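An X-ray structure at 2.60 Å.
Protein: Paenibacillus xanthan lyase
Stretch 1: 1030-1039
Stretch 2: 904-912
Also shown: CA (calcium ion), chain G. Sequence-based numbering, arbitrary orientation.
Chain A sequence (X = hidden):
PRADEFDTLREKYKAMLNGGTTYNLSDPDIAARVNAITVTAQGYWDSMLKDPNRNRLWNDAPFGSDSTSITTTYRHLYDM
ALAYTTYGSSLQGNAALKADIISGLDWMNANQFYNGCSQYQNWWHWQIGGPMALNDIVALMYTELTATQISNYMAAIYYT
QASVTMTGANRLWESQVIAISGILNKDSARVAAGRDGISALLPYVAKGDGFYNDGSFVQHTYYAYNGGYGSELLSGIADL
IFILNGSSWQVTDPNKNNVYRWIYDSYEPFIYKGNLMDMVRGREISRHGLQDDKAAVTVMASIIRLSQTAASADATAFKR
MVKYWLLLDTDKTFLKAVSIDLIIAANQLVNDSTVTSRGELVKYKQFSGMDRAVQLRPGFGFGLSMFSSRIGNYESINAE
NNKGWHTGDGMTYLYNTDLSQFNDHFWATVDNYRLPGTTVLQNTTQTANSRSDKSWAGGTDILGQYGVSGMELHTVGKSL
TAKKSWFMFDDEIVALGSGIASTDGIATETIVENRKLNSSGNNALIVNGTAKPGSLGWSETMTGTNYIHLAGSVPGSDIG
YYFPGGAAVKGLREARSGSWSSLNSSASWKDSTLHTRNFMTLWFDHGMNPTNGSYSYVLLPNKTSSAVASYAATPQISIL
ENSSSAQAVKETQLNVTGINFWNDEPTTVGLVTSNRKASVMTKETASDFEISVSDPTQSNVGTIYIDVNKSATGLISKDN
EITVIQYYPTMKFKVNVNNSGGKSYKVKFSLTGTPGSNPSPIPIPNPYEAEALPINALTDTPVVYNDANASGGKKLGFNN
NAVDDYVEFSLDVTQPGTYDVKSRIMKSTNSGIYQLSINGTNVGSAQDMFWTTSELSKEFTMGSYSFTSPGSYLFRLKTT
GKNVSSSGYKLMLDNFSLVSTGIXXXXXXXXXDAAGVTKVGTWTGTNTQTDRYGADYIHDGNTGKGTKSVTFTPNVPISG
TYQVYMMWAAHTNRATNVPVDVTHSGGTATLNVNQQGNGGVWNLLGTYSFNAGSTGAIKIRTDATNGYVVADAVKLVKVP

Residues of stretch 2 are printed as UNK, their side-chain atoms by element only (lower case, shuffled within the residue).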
ATOM      1  N   VAL A1030     -55.423 -39.759  13.822  1.00 44.95           N
ATOM      2  CA  VAL A1030     -54.906 -38.420  14.109  1.00 50.44           C
ATOM      3  C   VAL A1030     -53.617 -38.124  13.336  1.00 47.35           C
ATOM      4  O   VAL A1030     -52.741 -38.982  13.222  1.00 50.12           O
ATOM      5  CB  VAL A1030     -54.658 -38.231  15.637  1.00 49.86           C
ATOM      6  CG1 VAL A1030     -53.814 -36.994  15.921  1.00 49.88           C
ATOM      7  CG2 VAL A1030     -55.981 -38.170  16.392  1.00 54.09           C
ATOM      8  N   ALA A1031     -53.516 -36.912  12.797  1.00 46.82           N
ATOM      9  CA  ALA A1031     -52.287 -36.428  12.169  1.00 47.29           C
ATOM     10  C   ALA A1031     -51.811 -35.166  12.888  1.00 54.69           C
ATOM     11  O   ALA A1031     -52.569 -34.206  13.018  1.00 54.91           O
ATOM     12  CB  ALA A1031     -52.516 -36.144  10.683  1.00 37.15           C
ATOM     13  N   ASP A1032     -50.561 -35.164  13.350  1.00 51.84           N
ATOM     14  CA  ASP A1032     -50.044 -34.050  14.147  1.00 47.79           C
ATOM     15  C   ASP A1032     -48.698 -33.520  13.632  1.00 54.49           C
ATOM     16  O   ASP A1032     -48.657 -32.542  12.880  1.00 54.90           O
ATOM     17  CB  ASP A1032     -49.941 -34.463  15.623  1.00 45.74           C
ATOM     18  CG  ASP A1032     -49.630 -33.297  16.545  1.00 52.10           C
ATOM     19  OD1 ASP A1032     -49.911 -32.137  16.172  1.00 56.02           O
ATOM     20  OD2 ASP A1032     -49.116 -33.548  17.658  1.00 52.45           O
ATOM     21  N   ALA A1033     -47.603 -34.163  14.034  1.00 54.47           N
ATOM     22  CA  ALA A1033     -46.270 -33.707  13.642  1.00 53.92           C
ATOM     23  C   ALA A1033     -45.206 -34.814  13.539  1.00 54.69           C
ATOM     24  O   ALA A1033     -45.255 -35.825  14.253  1.00 46.64           O
ATOM     25  CB  ALA A1033     -45.792 -32.596  14.579  1.00 47.78           C
ATOM     26  N   VAL A1034     -44.250 -34.600  12.634  1.00 45.86           N
ATOM     27  CA  VAL A1034     -43.080 -35.461  12.498  1.00 44.08           C
ATOM     28  C   VAL A1034     -41.796 -34.667  12.756  1.00 43.57           C
ATOM     29  O   VAL A1034     -41.784 -33.438  12.650  1.00 39.78           O
ATOM     30  CB  VAL A1034     -43.006 -36.103  11.098  1.00 38.40           C
ATOM     31  CG1 VAL A1034     -44.306 -36.821  10.774  1.00 41.96           C
ATOM     32  CG2 VAL A1034     -42.709 -35.050  10.046  1.00 35.80           C
ATOM     33  N   LYS A1035     -40.721 -35.370  13.100  1.00 42.64           N
ATOM     34  CA  LYS A1035     -39.426 -34.728  13.326  1.00 41.91           C
ATOM     35  C   LYS A1035     -38.268 -35.626  12.916  1.00 37.21           C
ATOM     36  O   LYS A1035     -38.113 -36.735  13.423  1.00 40.01           O
ATOM     37  CB  LYS A1035     -39.253 -34.297  14.787  1.00 44.03           C
ATOM     38  CG  LYS A1035     -37.942 -33.575  15.051  1.00 44.21           C
ATOM     39  CD  LYS A1035     -37.904 -32.902  16.420  1.00 46.74           C
ATOM     40  CE  LYS A1035     -37.817 -33.904  17.557  1.00 50.57           C
ATOM     41  NZ  LYS A1035     -37.483 -33.241  18.858  1.00 46.44           N
ATOM     42  N   LEU A1036     -37.457 -35.140  11.987  1.00 35.65           N
ATOM     43  CA  LEU A1036     -36.259 -35.855  11.585  1.00 36.08           C
ATOM     44  C   LEU A1036     -35.079 -35.327  12.394  1.00 39.07           C
ATOM     45  O   LEU A1036     -34.856 -34.116  12.479  1.00 39.33           O
ATOM     46  CB  LEU A1036     -36.003 -35.697  10.080  1.00 32.28           C
ATOM     47  CG  LEU A1036     -36.719 -36.653   9.115  1.00 33.54           C
ATOM     48  CD1 LEU A1036     -38.219 -36.634   9.318  1.00 30.92           C
ATOM     49  CD2 LEU A1036     -36.380 -36.316   7.672  1.00 25.72           C
ATOM     50  N   VAL A1037     -34.339 -36.236  13.014  1.00 32.12           N
ATOM     51  CA  VAL A1037     -33.159 -35.848  13.763  1.00 34.31           C
ATOM     52  C   VAL A1037     -31.946 -36.559  13.195  1.00 37.35           C
ATOM     53  O   VAL A1037     -31.912 -37.787  13.129  1.00 39.80           O
ATOM     54  CB  VAL A1037     -33.291 -36.201  15.241  1.00 34.97           C
ATOM     55  CG1 VAL A1037     -32.116 -35.609  16.015  1.00 32.95           C
ATOM     56  CG2 VAL A1037     -34.620 -35.694  15.787  1.00 31.91           C
ATOM     57  N   LYS A1038     -30.949 -35.786  12.782  1.00 37.58           N
ATOM     58  CA  LYS A1038     -29.772 -36.361  12.147  1.00 37.21           C
ATOM     59  C   LYS A1038     -28.926 -37.191  13.122  1.00 36.14           C
ATOM     60  O   LYS A1038     -28.760 -36.833  14.285  1.00 35.14           O
ATOM     61  CB  LYS A1038     -28.936 -35.274  11.462  1.00 32.05           C
ATOM     62  CG  LYS A1038     -27.849 -35.835  10.559  1.00 38.82           C
ATOM     63  CD  LYS A1038     -27.420 -34.868   9.471  1.00 31.92           C
ATOM     64  CE  LYS A1038     -26.294 -35.476   8.651  1.00 35.48           C
ATOM     65  NZ  LYS A1038     -25.139 -35.822   9.537  1.00 40.99           N
ATOM     66  N   VAL A1039     -28.424 -38.323  12.636  1.00 43.44           N
ATOM     67  CA  VAL A1039     -27.516 -39.169  13.405  1.00 44.23           C
ATOM     68  C   VAL A1039     -26.309 -39.568  12.552  1.00 43.50           C
ATOM     69  O   VAL A1039     -26.454 -39.904  11.374  1.00 42.31           O
ATOM     70  CB  VAL A1039     -28.209 -40.453  13.957  1.00 39.51           C
ATOM     71  CG1 VAL A1039     -29.145 -40.116  15.097  1.00 34.47           C
ATOM     72  CG2 VAL A1039     -28.961 -41.176  12.863  1.00 35.84           C
ATOM     73  N   UNK A 904     -29.055 -26.991  13.012  1.00 33.15           N
ATOM     74  CA  UNK A 904     -28.997 -26.856  11.557  1.00 35.68           C
ATOM     75  C   UNK A 904     -29.801 -27.917  10.825  1.00 43.30           C
ATOM     76  O   UNK A 904     -30.373 -27.648   9.767  1.00 46.28           O
ATOM     77  c   UNK A 904     -27.550 -26.950  11.060  1.00 45.80           C
ATOM     78  c   UNK A 904     -26.637 -25.914  11.692  1.00 45.96           C
ATOM     79  o   UNK A 904     -27.045 -24.731  11.782  1.00 36.22           O
ATOM     80  o   UNK A 904     -25.510 -26.300  12.092  1.00 34.77           O
ATOM     81  N   UNK A 905     -29.830 -29.126  11.378  1.00 41.40           N
ATOM     82  CA  UNK A 905     -30.291 -30.293  10.623  1.00 40.61           C
ATOM     83  C   UNK A 905     -31.667 -30.831  11.021  1.00 36.67           C
ATOM     84  O   UNK A 905     -32.412 -31.296  10.166  1.00 38.54           O
ATOM     85  c   UNK A 905     -29.243 -31.436  10.632  1.00 38.05           C
ATOM     86  o   UNK A 905     -28.763 -31.649  11.964  1.00 38.08           O
ATOM     87  c   UNK A 905     -28.068 -31.084   9.737  1.00 35.79           C
ATOM     88  N   UNK A 906     -32.004 -30.765  12.306  1.00 34.93           N
ATOM     89  CA  UNK A 906     -33.311 -31.217  12.776  1.00 36.32           C
ATOM     90  C   UNK A 906     -34.458 -30.483  12.064  1.00 37.94           C
ATOM     91  O   UNK A 906     -34.441 -29.259  11.946  1.00 43.41           O
ATOM     92  c   UNK A 906     -33.448 -31.054  14.306  1.00 34.31           C
ATOM     93  o   UNK A 906     -32.459 -31.856  14.967  1.00 28.04           O
ATOM     94  c   UNK A 906     -34.840 -31.486  14.771  1.00 43.50           C
ATOM     95  N   UNK A 907     -35.434 -31.238  11.565  1.00 37.72           N
ATOM     96  CA  UNK A 907     -36.581 -30.655  10.870  1.00 37.92           C
ATOM     97  C   UNK A 907     -37.901 -31.084  11.512  1.00 35.66           C
ATOM     98  O   UNK A 907     -38.091 -32.261  11.804  1.00 38.10           O
ATOM     99  c   UNK A 907     -35.311 -30.653   8.696  1.00 25.36           C
ATOM    100  c   UNK A 907     -37.800 -30.417   8.694  1.00 34.70           C
ATOM    101  c   UNK A 907     -36.607 -31.057   9.385  1.00 30.18           C
ATOM    102  N   UNK A 908     -38.802 -30.131  11.748  1.00 33.83           N
ATOM    103  CA  UNK A 908     -40.131 -30.445  12.276  1.00 37.95           C
ATOM    104  C   UNK A 908     -41.228 -30.010  11.308  1.00 38.78           C
ATOM    105  O   UNK A 908     -41.197 -28.901  10.778  1.00 40.12           O
ATOM    106  c   UNK A 908     -39.378 -30.234  14.674  1.00 36.20           C
ATOM    107  c   UNK A 908     -41.826 -30.052  14.110  1.00 28.52           C
ATOM    108  c   UNK A 908     -39.612 -29.663  16.070  1.00 32.37           C
ATOM    109  c   UNK A 908     -40.395 -29.769  13.635  1.00 38.08           C
ATOM    110  N   UNK A 909     -42.192 -30.891  11.066  1.00 41.37           N
ATOM    111  CA  UNK A 909     -43.332 -30.540  10.228  1.00 44.53           C
ATOM    112  C   UNK A 909     -44.635 -30.714  10.996  1.00 43.15           C
ATOM    113  O   UNK A 909     -44.938 -31.809  11.461  1.00 44.22           O
ATOM    114  c   UNK A 909     -43.370 -31.369   8.940  1.00 34.01           C
ATOM    115  c   UNK A 909     -44.405 -30.805   7.997  1.00 36.23           C
ATOM    116  c   UNK A 909     -42.005 -31.368   8.275  1.00 33.35           C
ATOM    117  N   UNK A 910     -45.386 -29.623  11.148  1.00 46.90           N
ATOM    118  CA  UNK A 910     -46.669 -29.653  11.845  1.00 53.24           C
ATOM    119  C   UNK A 910     -47.773 -29.742  10.801  1.00 56.76           C
ATOM    120  O   UNK A 910     -47.518 -29.520   9.623  1.00 61.85           O
ATOM    121  o   UNK A 910     -49.002 -27.859  13.556  1.00 64.28           O
ATOM    122  o   UNK A 910     -47.790 -29.302  14.688  1.00 66.05           O
ATOM    123  c   UNK A 910     -47.958 -28.529  13.720  1.00 62.83           C
ATOM    124  c   UNK A 910     -46.838 -28.398  12.704  1.00 59.53           C
ATOM    125  N   UNK A 911     -48.990 -30.080  11.214  1.00 57.73           N
ATOM    126  CA  UNK A 911     -50.089 -30.207  10.258  1.00 57.35           C
ATOM    127  C   UNK A 911     -50.478 -28.861   9.655  1.00 65.98           C
ATOM    128  O   UNK A 911     -51.097 -28.799   8.588  1.00 64.04           O
ATOM    129  c   UNK A 911     -51.298 -30.847  10.918  1.00 56.71           C
ATOM    130  n   UNK A 911     -52.795 -29.408  12.145  1.00 67.96           N
ATOM    131  o   UNK A 911     -51.007 -30.259  13.208  1.00 57.04           O
ATOM    132  c   UNK A 911     -51.690 -30.145  12.191  1.00 62.94           C
ATOM    133  N   UNK A 912     -50.117 -27.787  10.354  1.00 73.65           N
ATOM    134  CA  UNK A 912     -50.299 -26.428   9.852  1.00 66.38           C
ATOM    135  C   UNK A 912     -49.437 -25.474  10.660  1.00 74.41           C
ATOM    136  O   UNK A 912     -49.803 -25.168  11.794  1.00 91.18           O
ATOM    137  c   UNK A 912     -51.762 -26.013   9.951  1.00 67.07           C
TER
HETATM  138 CA    CA G1106     -50.220 -29.804  15.310  1.00 58.42          CA
HETATM  139  O   HOH W   1     -30.505 -33.185  13.529  1.00 32.15           O

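Position 904 carries two carbons beyond CA, the second bearing two oxygens: a carboxylate one carbon from the backbone, hence Asp904. It sits on the closing turn of a helix and makes no contact with stretch 1.

At position 905 one carbon carries an oxygen and a carbon. This beta-branched hydroxyl side chain points toward stretch 1, its oxygen 3.7 Å from Lys1038 CB and 2.8 Å from water 1. The residue is Thr905.

Position 906 has the same three atoms and branching, so it is Thr906, the first residue to leave helical phi/psi. Its CG2 lies 3.8 Å from Lys1035 CG, and its OG1 3.9 Å from Val1037 CG1. Water 1 is hydrogen-bonded to Thr905 OG1 and Thr906 OG1, each at 2.8 Å, and accepts from Lys1038 N at 2.7 Å, bridging the two stretches where the helix ends.

Position 907 shows three carbons, one carrying the other two, which identifies Val907. It pairs with Leu1036 through two backbone bonds: Val907 N to Leu1036 O, 3.1 Å, and Leu1036 N to Val907 O, 3.0 Å.

Position 908 has four carbons, forked at the first, with one arm two carbons long. That is Ile908, with chi1 m and chi2 t; its CG1 packs 3.5 Å from Lys1035 CD, using the aliphatic part of the lysine.

Position 909 repeats the three-carbon fork and is Val909. Its CB is 3.9 Å from Val1034 CG2, while Val909 N donates to Val1034 O at 3.0 Å and Val1034 N to Val909 O at 3.1 Å.

Position 910 has two carbons, the second with two oxygens, one of them 3.9 Å from Ala1033 CB: Asp910. Both oxygens bind calcium, OD1 at 2.6 Å and OD2 at 2.9 Å from CA.

Position 911 has two carbons, the second with one oxygen and one nitrogen, a carboxamide; its oxygen lies 3.7 Å from Asp1032 OD1. This is Asn911, whose OD1 binds the calcium ion CA at 2.3 Å.

Position 912 has a single side-chain carbon: Ala912, poorly ordered and without contact to stretch 1. Ala912 N gives a weak hydrogen bond to Asp910 OD2, 3.4 Å.

The contact is an antiparallel strand pair, its axes 173° apart and 4.8 Å at closest approach, burying 583 Å². Val1034, Leu1036, Val907 and Val909 share one face; Lys1035 and Ile908 meet on the other. At one end calcium joins Asp1032 OD1, 2.5 Å from CA, to Asp910 and Asn911, gathering oxygens that would otherwise repel; at the other, water 1 links Lys1038 to the threonine hydroxyls.

Stretch 2, residues 904-912: DTTVIVDNA
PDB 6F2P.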